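A-adding tRNA nucleotidyltransferase (Aquifex aeolicus, PDB 4WBY) adds the terminal adenosine to tRNAs ending in CC, using ATP and magnesium to complete the 3' CCA end. Local coordinates at residues L87-E95 and P108-R117; K248-H259 and T336-L344. All blocks are in the same frame, centred on the assembly; numbering follows the deposited sequence.

Interaction 1: L87-E95 and P108-R117; sequences LEFATARRE and PASLKEDLIR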
loop_
_atom_site.group_PDB
_atom_site.type_symbol
_atom_site.label_atom_id
_atom_site.label_comp_id
_atom_site.label_asym_id
_atom_site.label_seq_id
_atom_site.Cartn_x
_atom_site.Cartn_y
_atom_site.Cartn_z
ATOM N N LEU A 87 4.540 -13.050 -14.314
ATOM C CA LEU A 87 3.745 -12.738 -15.489
ATOM C C LEU A 87 2.269 -13.069 -15.302
ATOM O O LEU A 87 1.908 -14.123 -14.770
ATOM C CB LEU A 87 4.286 -13.498 -16.705
ATOM C CG LEU A 87 5.786 -13.372 -16.965
ATOM C CD1 LEU A 87 6.184 -14.313 -18.091
ATOM C CD2 LEU A 87 6.188 -11.931 -17.278
ATOM N N GLU A 88 1.416 -12.163 -15.759
ATOM C CA GLU A 88 -0.012 -12.423 -15.839
ATOM C C GLU A 88 -0.460 -12.247 -17.279
ATOM O O GLU A 88 -0.059 -11.287 -17.939
ATOM C CB GLU A 88 -0.802 -11.483 -14.933
ATOM C CG GLU A 88 -2.298 -11.582 -15.160
ATOM C CD GLU A 88 -3.072 -10.507 -14.436
ATOM O OE1 GLU A 88 -3.084 -10.537 -13.188
ATOM O OE2 GLU A 88 -3.666 -9.634 -15.112
ATOM N N PHE A 89 -1.287 -13.173 -17.757
ATOM C CA PHE A 89 -1.886 -13.096 -19.080
ATOM C C PHE A 89 -3.397 -13.101 -18.938
ATOM O O PHE A 89 -3.956 -14.007 -18.327
ATOM C CB PHE A 89 -1.430 -14.266 -19.956
ATOM C CG PHE A 89 0.015 -14.206 -20.312
ATOM C CD1 PHE A 89 0.977 -14.704 -19.449
ATOM C CD2 PHE A 89 0.421 -13.617 -21.497
ATOM C CE1 PHE A 89 2.313 -14.626 -19.775
ATOM C CE2 PHE A 89 1.757 -13.531 -21.821
ATOM C CZ PHE A 89 2.700 -14.042 -20.966
ATOM N N ALA A 90 -4.052 -12.091 -19.493
ATOM C CA ALA A 90 -5.498 -11.968 -19.387
ATOM C C ALA A 90 -6.114 -11.809 -20.760
ATOM O O ALA A 90 -5.564 -11.144 -21.623
ATOM C CB ALA A 90 -5.886 -10.785 -18.492
ATOM N N THR A 91 -7.249 -12.455 -20.959
ATOM C CA THR A 91 -8.018 -12.297 -22.180
ATOM C C THR A 91 -8.675 -10.916 -22.176
ATOM O O THR A 91 -9.245 -10.504 -21.165
ATOM C CB THR A 91 -9.078 -13.415 -22.293
ATOM O OG1 THR A 91 -8.425 -14.694 -22.298
ATOM C CG2 THR A 91 -9.912 -13.267 -23.557
ATOM N N ALA A 92 -8.587 -10.197 -23.292
ATOM C CA ALA A 92 -9.263 -8.896 -23.419
ATOM C C ALA A 92 -10.749 -9.042 -23.131
ATOM O O ALA A 92 -11.390 -9.933 -23.675
ATOM C CB ALA A 92 -9.057 -8.317 -24.819
ATOM N N ARG A 93 -11.298 -8.175 -22.282
ATOM C CA ARG A 93 -12.722 -8.251 -21.955
ATOM C C ARG A 93 -13.357 -6.870 -21.841
ATOM O O ARG A 93 -12.707 -5.913 -21.436
ATOM C CB ARG A 93 -12.932 -9.034 -20.657
ATOM C CG ARG A 93 -12.160 -8.498 -19.464
ATOM C CD ARG A 93 -12.500 -9.272 -18.201
ATOM N NE ARG A 93 -11.709 -8.837 -17.051
ATOM C CZ ARG A 93 -12.070 -7.867 -16.217
ATOM N NH1 ARG A 93 -13.215 -7.221 -16.399
ATOM N NH2 ARG A 93 -11.284 -7.543 -15.199
ATOM N N ARG A 94 -14.631 -6.771 -22.205
ATOM C CA ARG A 94 -15.305 -5.479 -22.208
ATOM C C ARG A 94 -15.967 -5.195 -20.866
ATOM O O ARG A 94 -16.458 -4.091 -20.634
ATOM C CB ARG A 94 -16.336 -5.412 -23.340
ATOM C CG ARG A 94 -17.336 -6.545 -23.358
ATOM C CD ARG A 94 -18.380 -6.319 -24.438
ATOM N NE ARG A 94 -17.775 -6.129 -25.753
ATOM C CZ ARG A 94 -17.490 -7.122 -26.590
ATOM N NH1 ARG A 94 -17.759 -8.372 -26.246
ATOM N NH2 ARG A 94 -16.939 -6.866 -27.769
ATOM N N GLU A 95 -15.955 -6.189 -19.982
ATOM C CA GLU A 95 -16.573 -6.079 -18.661
ATOM C C GLU A 95 -16.040 -4.895 -17.859
ATOM O O GLU A 95 -16.803 -4.018 -17.446
ATOM C CB GLU A 95 -16.357 -7.372 -17.870
ATOM C CG GLU A 95 -16.927 -8.614 -18.542
ATOM C CD GLU A 95 -16.742 -9.869 -17.709
ATOM O OE1 GLU A 95 -15.864 -9.870 -16.816
ATOM O OE2 GLU A 95 -17.478 -10.853 -17.946
ATOM N N PRO A 108 -15.433 -10.868 -30.143
ATOM C CA PRO A 108 -14.678 -10.750 -28.890
ATOM C C PRO A 108 -14.229 -9.320 -28.622
ATOM O O PRO A 108 -14.261 -8.487 -29.529
ATOM C CB PRO A 108 -13.475 -11.665 -29.120
ATOM C CG PRO A 108 -13.285 -11.656 -30.599
ATOM C CD PRO A 108 -14.670 -11.582 -31.183
ATOM N N ALA A 109 -13.807 -9.050 -27.392
ATOM C CA ALA A 109 -13.426 -7.702 -26.997
ATOM C C ALA A 109 -12.110 -7.273 -27.633
ATOM O O ALA A 109 -11.168 -8.062 -27.756
ATOM C CB ALA A 109 -13.332 -7.600 -25.477
ATOM N N SER A 110 -12.061 -6.012 -28.045
ATOM C CA SER A 110 -10.827 -5.412 -28.525
ATOM C C SER A 110 -9.988 -4.935 -27.347
ATOM O O SER A 110 -10.501 -4.767 -26.233
ATOM C CB SER A 110 -11.133 -4.237 -29.447
ATOM O OG SER A 110 -11.691 -3.166 -28.701
ATOM N N LEU A 111 -8.704 -4.701 -27.594
ATOM C CA LEU A 111 -7.855 -4.054 -26.605
ATOM C C LEU A 111 -8.473 -2.743 -26.114
ATOM O O LEU A 111 -8.485 -2.473 -24.912
ATOM C CB LEU A 111 -6.466 -3.794 -27.181
ATOM C CG LEU A 111 -5.509 -3.013 -26.281
ATOM C CD1 LEU A 111 -5.123 -3.826 -25.047
ATOM C CD2 LEU A 111 -4.286 -2.612 -27.070
ATOM N N LYS A 112 -8.996 -1.933 -27.035
ATOM C CA LYS A 112 -9.541 -0.630 -26.658
ATOM C C LYS A 112 -10.699 -0.789 -25.673
ATOM O O LYS A 112 -10.823 -0.024 -24.714
ATOM C CB LYS A 112 -9.990 0.154 -27.897
ATOM C CG LYS A 112 -10.497 1.567 -27.597
ATOM C CD LYS A 112 -10.702 2.361 -28.890
ATOM C CE LYS A 112 -11.189 3.778 -28.624
ATOM N NZ LYS A 112 -11.527 4.488 -29.897
ATOM N N GLU A 113 -11.531 -1.799 -25.897
ATOM C CA GLU A 113 -12.638 -2.082 -24.995
ATOM C C GLU A 113 -12.142 -2.556 -23.633
ATOM O O GLU A 113 -12.736 -2.241 -22.600
ATOM C CB GLU A 113 -13.568 -3.117 -25.615
ATOM C CG GLU A 113 -14.374 -2.553 -26.766
ATOM C CD GLU A 113 -15.238 -3.593 -27.446
ATOM O OE1 GLU A 113 -14.713 -4.662 -27.819
ATOM O OE2 GLU A 113 -16.446 -3.336 -27.604
ATOM N N ASP A 114 -11.041 -3.299 -23.632
ATOM C CA ASP A 114 -10.435 -3.743 -22.382
ATOM C C ASP A 114 -9.788 -2.589 -21.605
ATOM O O ASP A 114 -9.752 -2.588 -20.374
ATOM C CB ASP A 114 -9.392 -4.820 -22.662
ATOM C CG ASP A 114 -8.778 -5.368 -21.401
ATOM O OD1 ASP A 114 -7.720 -4.846 -20.988
ATOM O OD2 ASP A 114 -9.351 -6.320 -20.822
ATOM N N LEU A 115 -9.261 -1.611 -22.327
ATOM C CA LEU A 115 -8.599 -0.489 -21.676
ATOM C C LEU A 115 -9.593 0.544 -21.146
ATOM O O LEU A 115 -9.380 1.120 -20.082
ATOM C CB LEU A 115 -7.623 0.177 -22.642
ATOM C CG LEU A 115 -6.444 -0.693 -23.078
ATOM C CD1 LEU A 115 -5.605 0.054 -24.095
ATOM C CD2 LEU A 115 -5.605 -1.054 -21.872
ATOM N N ILE A 116 -10.676 0.773 -21.882
ATOM C CA ILE A 116 -11.584 1.867 -21.558
ATOM C C ILE A 116 -12.371 1.565 -20.286
ATOM O O ILE A 116 -12.967 2.462 -19.686
ATOM C CB ILE A 116 -12.546 2.153 -22.735
ATOM C CG1 ILE A 116 -13.115 3.573 -22.656
ATOM C CG2 ILE A 116 -13.654 1.115 -22.803
ATOM C CD1 ILE A 116 -13.961 3.948 -23.871
ATOM N N ARG A 117 -12.347 0.308 -19.856
ATOM C CA ARG A 117 -13.049 -0.088 -18.640
ATOM C C ARG A 117 -12.177 0.049 -17.385
ATOM O O ARG A 117 -12.619 -0.269 -16.287
ATOM C CB ARG A 117 -13.546 -1.528 -18.760
ATOM C CG ARG A 117 -12.414 -2.502 -18.859
ATOM C CD ARG A 117 -12.838 -3.930 -18.630
ATOM N NE ARG A 117 -11.688 -4.818 -18.766
ATOM C CZ ARG A 117 -10.771 -5.003 -17.821
ATOM N NH1 ARG A 117 -10.868 -4.367 -16.659
ATOM N NH2 ARG A 117 -9.758 -5.831 -18.037
HETATM O O HOH W 1 -8.110 -8.244 -19.623
HETATM O O HOH W 2 -15.374 -1.985 -22.201
#
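Ala92 and Arg93, where the chain leaves strand 85-91 of the head domain, meet the short helix 111-116, whose N terminus carries a capping box formed by Ser110 and Glu113. The tight part lies along the backbone: Ala109 CB is 3.5 Å from Ala92 O. Asp114 has CG anti to its N (chi1 -177°), which brings OD2 to an almost straight bond from Arg93 N (3.1 Å, 168°). Arg117 NH2 reaches the same oxygen at 2.9 Å from above the carboxylate plane, while Asp114 OD1 is bridged to the ATP-binding Arg118. Asp114 thus joins the loop after the strand to two arginines, one of them in the nucleotide site.

Toward solvent the grip loosens. Arg94 NH2 makes a weak, bent bond to Glu113 OE1 (3.1 Å) within a salt bridge; the same oxygen also accepts a straighter bond from Ser110 N. One water bridges Arg94 O and Glu113 O. The exposed Arg93 lays its guanidinium flat on that of Arg117, centres 3.5 Å apart and planes at 13°; the Asp114 carboxylate probably eases this pairing of like charges. Arg117 is held firmly: at its guanidinium edge, in plane, NE donates to Arg93 O at 3.1 Å.

Interaction 2: K248-H259 and T336-L344; sequences KLYALRKVVDWH and TSVLLLLML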
loop_
_atom_site.group_PDB
_atom_site.type_symbol
_atom_site.label_atom_id
_atom_site.label_comp_id
_atom_site.label_asym_id
_atom_site.label_seq_id
_atom_site.Cartn_x
_atom_site.Cartn_y
_atom_site.Cartn_z
ATOM N N LYS A 248 -0.903 14.904 15.208
ATOM C CA LYS A 248 -0.252 13.670 15.648
ATOM C C LYS A 248 0.291 12.866 14.461
ATOM O O LYS A 248 1.356 12.250 14.561
ATOM C CB LYS A 248 -1.216 12.807 16.460
ATOM C CG LYS A 248 -1.502 13.333 17.853
ATOM C CD LYS A 248 -2.320 12.336 18.645
ATOM C CE LYS A 248 -1.557 11.041 18.817
ATOM N NZ LYS A 248 -0.265 11.282 19.518
ATOM N N LEU A 249 -0.431 12.864 13.344
ATOM C CA LEU A 249 0.024 12.144 12.151
ATOM C C LEU A 249 1.323 12.741 11.604
ATOM O O LEU A 249 2.223 12.006 11.189
ATOM C CB LEU A 249 -1.057 12.145 11.064
ATOM C CG LEU A 249 -2.360 11.415 11.387
ATOM C CD1 LEU A 249 -3.376 11.625 10.271
ATOM C CD2 LEU A 249 -2.101 9.934 11.582
ATOM N N TYR A 250 1.428 14.069 11.609
ATOM C CA TYR A 250 2.659 14.709 11.159
ATOM C C TYR A 250 3.805 14.461 12.139
ATOM O O TYR A 250 4.948 14.260 11.723
ATOM C CB TYR A 250 2.441 16.213 10.941
ATOM C CG TYR A 250 1.791 16.489 9.600
ATOM C CD1 TYR A 250 0.414 16.453 9.458
ATOM C CD2 TYR A 250 2.561 16.737 8.470
ATOM C CE1 TYR A 250 -0.184 16.674 8.236
ATOM C CE2 TYR A 250 1.971 16.962 7.240
ATOM C CZ TYR A 250 0.598 16.929 7.133
ATOM O OH TYR A 250 -0.005 17.154 5.918
ATOM N N ALA A 251 3.499 14.451 13.435
ATOM C CA ALA A 251 4.503 14.122 14.439
ATOM C C ALA A 251 4.977 12.684 14.246
ATOM O O ALA A 251 6.169 12.377 14.375
ATOM C CB ALA A 251 3.947 14.315 15.848
ATOM N N LEU A 252 4.032 11.808 13.921
ATOM C CA LEU A 252 4.349 10.407 13.713
ATOM C C LEU A 252 5.272 10.230 12.510
ATOM O O LEU A 252 6.203 9.435 12.566
ATOM C CB LEU A 252 3.073 9.584 13.539
ATOM C CG LEU A 252 3.279 8.092 13.245
ATOM C CD1 LEU A 252 3.922 7.366 14.417
ATOM C CD2 LEU A 252 1.966 7.407 12.838
ATOM N N ARG A 253 5.028 10.967 11.430
ATOM C CA ARG A 253 5.890 10.838 10.258
ATOM C C ARG A 253 7.353 11.148 10.600
ATOM O O ARG A 253 8.261 10.464 10.135
ATOM C CB ARG A 253 5.411 11.733 9.115
ATOM C CG ARG A 253 6.312 11.650 7.885
ATOM C CD ARG A 253 5.661 12.246 6.656
ATOM N NE ARG A 253 5.576 13.694 6.773
ATOM C CZ ARG A 253 5.083 14.491 5.833
ATOM N NH1 ARG A 253 4.624 13.976 4.698
ATOM N NH2 ARG A 253 5.051 15.802 6.030
ATOM N N LYS A 254 7.581 12.160 11.431
ATOM C CA LYS A 254 8.942 12.468 11.850
ATOM C C LYS A 254 9.550 11.302 12.628
ATOM O O LYS A 254 10.717 10.968 12.439
ATOM C CB LYS A 254 8.984 13.744 12.697
ATOM C CG LYS A 254 8.599 15.000 11.922
ATOM C CD LYS A 254 8.677 16.234 12.805
ATOM C CE LYS A 254 8.348 17.501 12.032
ATOM N NZ LYS A 254 9.353 17.777 10.970
ATOM N N VAL A 255 8.754 10.678 13.491
ATOM C CA VAL A 255 9.236 9.559 14.301
ATOM C C VAL A 255 9.541 8.340 13.429
ATOM O O VAL A 255 10.579 7.687 13.584
ATOM C CB VAL A 255 8.212 9.178 15.396
ATOM C CG1 VAL A 255 8.592 7.855 16.072
ATOM C CG2 VAL A 255 8.099 10.297 16.424
ATOM N N VAL A 256 8.639 8.049 12.499
ATOM C CA VAL A 256 8.796 6.908 11.606
ATOM C C VAL A 256 10.002 7.070 10.682
ATOM O O VAL A 256 10.758 6.120 10.455
ATOM C CB VAL A 256 7.517 6.698 10.761
ATOM C CG1 VAL A 256 7.801 5.867 9.509
ATOM C CG2 VAL A 256 6.427 6.071 11.618
ATOM N N ASP A 257 10.184 8.272 10.147
ATOM C CA ASP A 257 11.313 8.528 9.260
ATOM C C ASP A 257 12.623 8.367 10.027
ATOM O O ASP A 257 13.598 7.809 9.511
ATOM C CB ASP A 257 11.219 9.925 8.643
ATOM C CG ASP A 257 10.108 10.039 7.602
ATOM O OD1 ASP A 257 9.588 8.994 7.145
ATOM O OD2 ASP A 257 9.757 11.178 7.233
ATOM N N TRP A 258 12.636 8.841 11.270
ATOM C CA TRP A 258 13.809 8.688 12.124
ATOM C C TRP A 258 14.097 7.212 12.399
ATOM O O TRP A 258 15.234 6.753 12.261
ATOM C CB TRP A 258 13.614 9.450 13.440
ATOM C CG TRP A 258 14.648 9.138 14.481
ATOM C CD1 TRP A 258 15.881 9.711 14.609
ATOM C CD2 TRP A 258 14.541 8.176 15.540
ATOM N NE1 TRP A 258 16.548 9.166 15.682
ATOM C CE2 TRP A 258 15.748 8.220 16.268
ATOM C CE3 TRP A 258 13.542 7.284 15.944
ATOM C CZ2 TRP A 258 15.982 7.409 17.379
ATOM C CZ3 TRP A 258 13.777 6.476 17.046
ATOM C CH2 TRP A 258 14.987 6.542 17.749
ATOM N N HIS A 259 13.067 6.467 12.780
ATOM C CA HIS A 259 13.257 5.063 13.114
ATOM C C HIS A 259 13.745 4.264 11.904
ATOM O O HIS A 259 14.647 3.431 12.024
ATOM C CB HIS A 259 11.967 4.447 13.652
ATOM C CG HIS A 259 12.127 3.019 14.068
ATOM N ND1 HIS A 259 11.741 1.964 13.268
ATOM C CD2 HIS A 259 12.667 2.470 15.182
ATOM C CE1 HIS A 259 12.022 0.826 13.878
ATOM N NE2 HIS A 259 12.589 1.105 15.039
ATOM N N THR A 336 7.927 -2.623 19.023
ATOM C CA THR A 336 8.430 -1.389 18.416
ATOM C C THR A 336 7.334 -0.347 18.223
ATOM O O THR A 336 7.559 0.850 18.428
ATOM C CB THR A 336 9.087 -1.680 17.048
ATOM O OG1 THR A 336 10.208 -2.543 17.241
ATOM C CG2 THR A 336 9.568 -0.400 16.376
ATOM N N SER A 337 6.149 -0.806 17.828
ATOM C CA SER A 337 5.031 0.108 17.574
ATOM C C SER A 337 4.677 0.966 18.789
ATOM O O SER A 337 4.401 2.161 18.644
ATOM C CB SER A 337 3.799 -0.673 17.102
ATOM O OG SER A 337 3.452 -1.707 18.006
ATOM N N VAL A 338 4.692 0.374 19.982
ATOM C CA VAL A 338 4.314 1.122 21.178
ATOM C C VAL A 338 5.410 2.136 21.514
ATOM O O VAL A 338 5.113 3.254 21.930
ATOM C CB VAL A 338 4.047 0.191 22.394
ATOM C CG1 VAL A 338 3.751 1.011 23.653
ATOM C CG2 VAL A 338 2.895 -0.757 22.087
ATOM N N LEU A 339 6.670 1.762 21.301
ATOM C CA LEU A 339 7.773 2.699 21.507
ATOM C C LEU A 339 7.622 3.938 20.624
ATOM O O LEU A 339 7.830 5.064 21.079
ATOM C CB LEU A 339 9.119 2.040 21.216
ATOM C CG LEU A 339 9.450 0.813 22.053
ATOM C CD1 LEU A 339 10.804 0.268 21.637
ATOM C CD2 LEU A 339 9.444 1.157 23.529
ATOM N N LEU A 340 7.267 3.731 19.360
ATOM C CA LEU A 340 7.139 4.857 18.441
ATOM C C LEU A 340 5.938 5.725 18.828
ATOM O O LEU A 340 6.003 6.953 18.753
ATOM C CB LEU A 340 7.037 4.359 16.999
ATOM C CG LEU A 340 8.267 3.561 16.551
ATOM C CD1 LEU A 340 8.192 3.156 15.084
ATOM C CD2 LEU A 340 9.553 4.321 16.839
ATOM N N LEU A 341 4.861 5.095 19.288
ATOM C CA LEU A 341 3.700 5.840 19.772
ATOM C C LEU A 341 4.067 6.703 20.982
ATOM O O LEU A 341 3.634 7.853 21.094
ATOM C CB LEU A 341 2.560 4.882 20.122
ATOM C CG LEU A 341 1.308 4.871 19.240
ATOM C CD1 LEU A 341 1.598 5.266 17.795
ATOM C CD2 LEU A 341 0.633 3.510 19.307
ATOM N N LEU A 342 4.880 6.147 21.878
ATOM C CA LEU A 342 5.323 6.871 23.063
ATOM C C LEU A 342 6.152 8.094 22.686
ATOM O O LEU A 342 6.152 9.092 23.406
ATOM C CB LEU A 342 6.122 5.945 23.994
ATOM C CG LEU A 342 5.269 4.977 24.825
ATOM C CD1 LEU A 342 6.117 3.844 25.367
ATOM C CD2 LEU A 342 4.557 5.690 25.972
ATOM N N MET A 343 6.839 8.025 21.548
ATOM C CA MET A 343 7.649 9.151 21.097
ATOM C C MET A 343 6.822 10.333 20.601
ATOM O O MET A 343 7.373 11.393 20.323
ATOM C CB MET A 343 8.610 8.701 20.006
ATOM C CG MET A 343 9.725 7.830 20.549
ATOM S SD MET A 343 10.918 7.349 19.297
ATOM C CE MET A 343 11.561 8.941 18.794
ATOM N N LEU A 344 5.509 10.153 20.498
ATOM C CA LEU A 344 4.607 11.264 20.194
ATOM C C LEU A 344 4.374 12.141 21.418
ATOM O O LEU A 344 3.833 13.241 21.305
ATOM C CB LEU A 344 3.267 10.747 19.672
ATOM C CG LEU A 344 3.370 9.891 18.412
ATOM C CD1 LEU A 344 2.016 9.313 18.025
ATOM C CD2 LEU A 344 3.946 10.718 17.267
#
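Val255 and Leu340 meet where helix 243-262 faces helix 336-342, away from the ATP and magnesium sites, the axes of the two segments 10.0 Å apart at closest approach and their directions 127° apart. Aliphatic contacts fill the middle. Val255 divides its branches between two partners: CG1 lies 3.7 Å from Leu340 CD2, and CG2 touches Met343 CB. Farther along, Leu344 directs CD2 onto the backbone of the long helix, 3.5 Å from Leu252 N, with Ala251 CB and Leu252 CB beside it. Across its other branch, CD1, lies the bent Lys248 chain, at about a right angle, with CE alongside and the ammonium NZ 3.4 Å from Leu344 CD1.

Aromatic contacts close the other end. Met343 meets Trp258 through both sulfur and methyl: SD stands obliquely, 3.7 Å from Trp258 CZ3, in a Met-aromatic contact, and the bend at chi3 (62°) lays CE over the six-membered ring in an off-centre CH-pi contact, 4.2 Å from its centroid. His259 carries CG anti to its N (chi1 -177°), which sends the imidazole across to the shorter helix; Leu340 CD1 lies over one ring face near the rim, and Thr336 CG2 approaches NE2 to 3.6 Å. His259 ND1 is hydrogen-bonded to the hydroxyl of Tyr270, and the ring also meets Phe263. Replacing His259 with an alanine would probably open a gap over Leu340 and Thr336 and leave the Tyr270 hydroxyl without this partner.

Beyond the pair, Ile352 of helix 349-359 touches Met343, and helix 298-309 packs against Val338 and Leu341. Apolar side chains thus join two obliquely crossing helices, the helix-on-helix packing from which this all-helical part of the enzyme is built.

From the N terminus, the chain first lays down most of the strands of the head domain's mixed sheet, and interaction 1 closes a short loop there: none of the 12 residues between its segments is modelled, and the chain returns as helix 111-116 against the end of strand 85-91. It then passes the ATP-binding residues around helix 165-177 and enters a succession of helices. Interaction 2 closes a much longer, largely helical excursion of 76 residues, bringing 336-344 back to 248-259. The two contacts neither nest nor cross but follow in series. The centres of interactions 1 and 2 are 44 Å apart. One ties the loop after a strand to a helix beside the nucleotide site, the other helix to helix far from it.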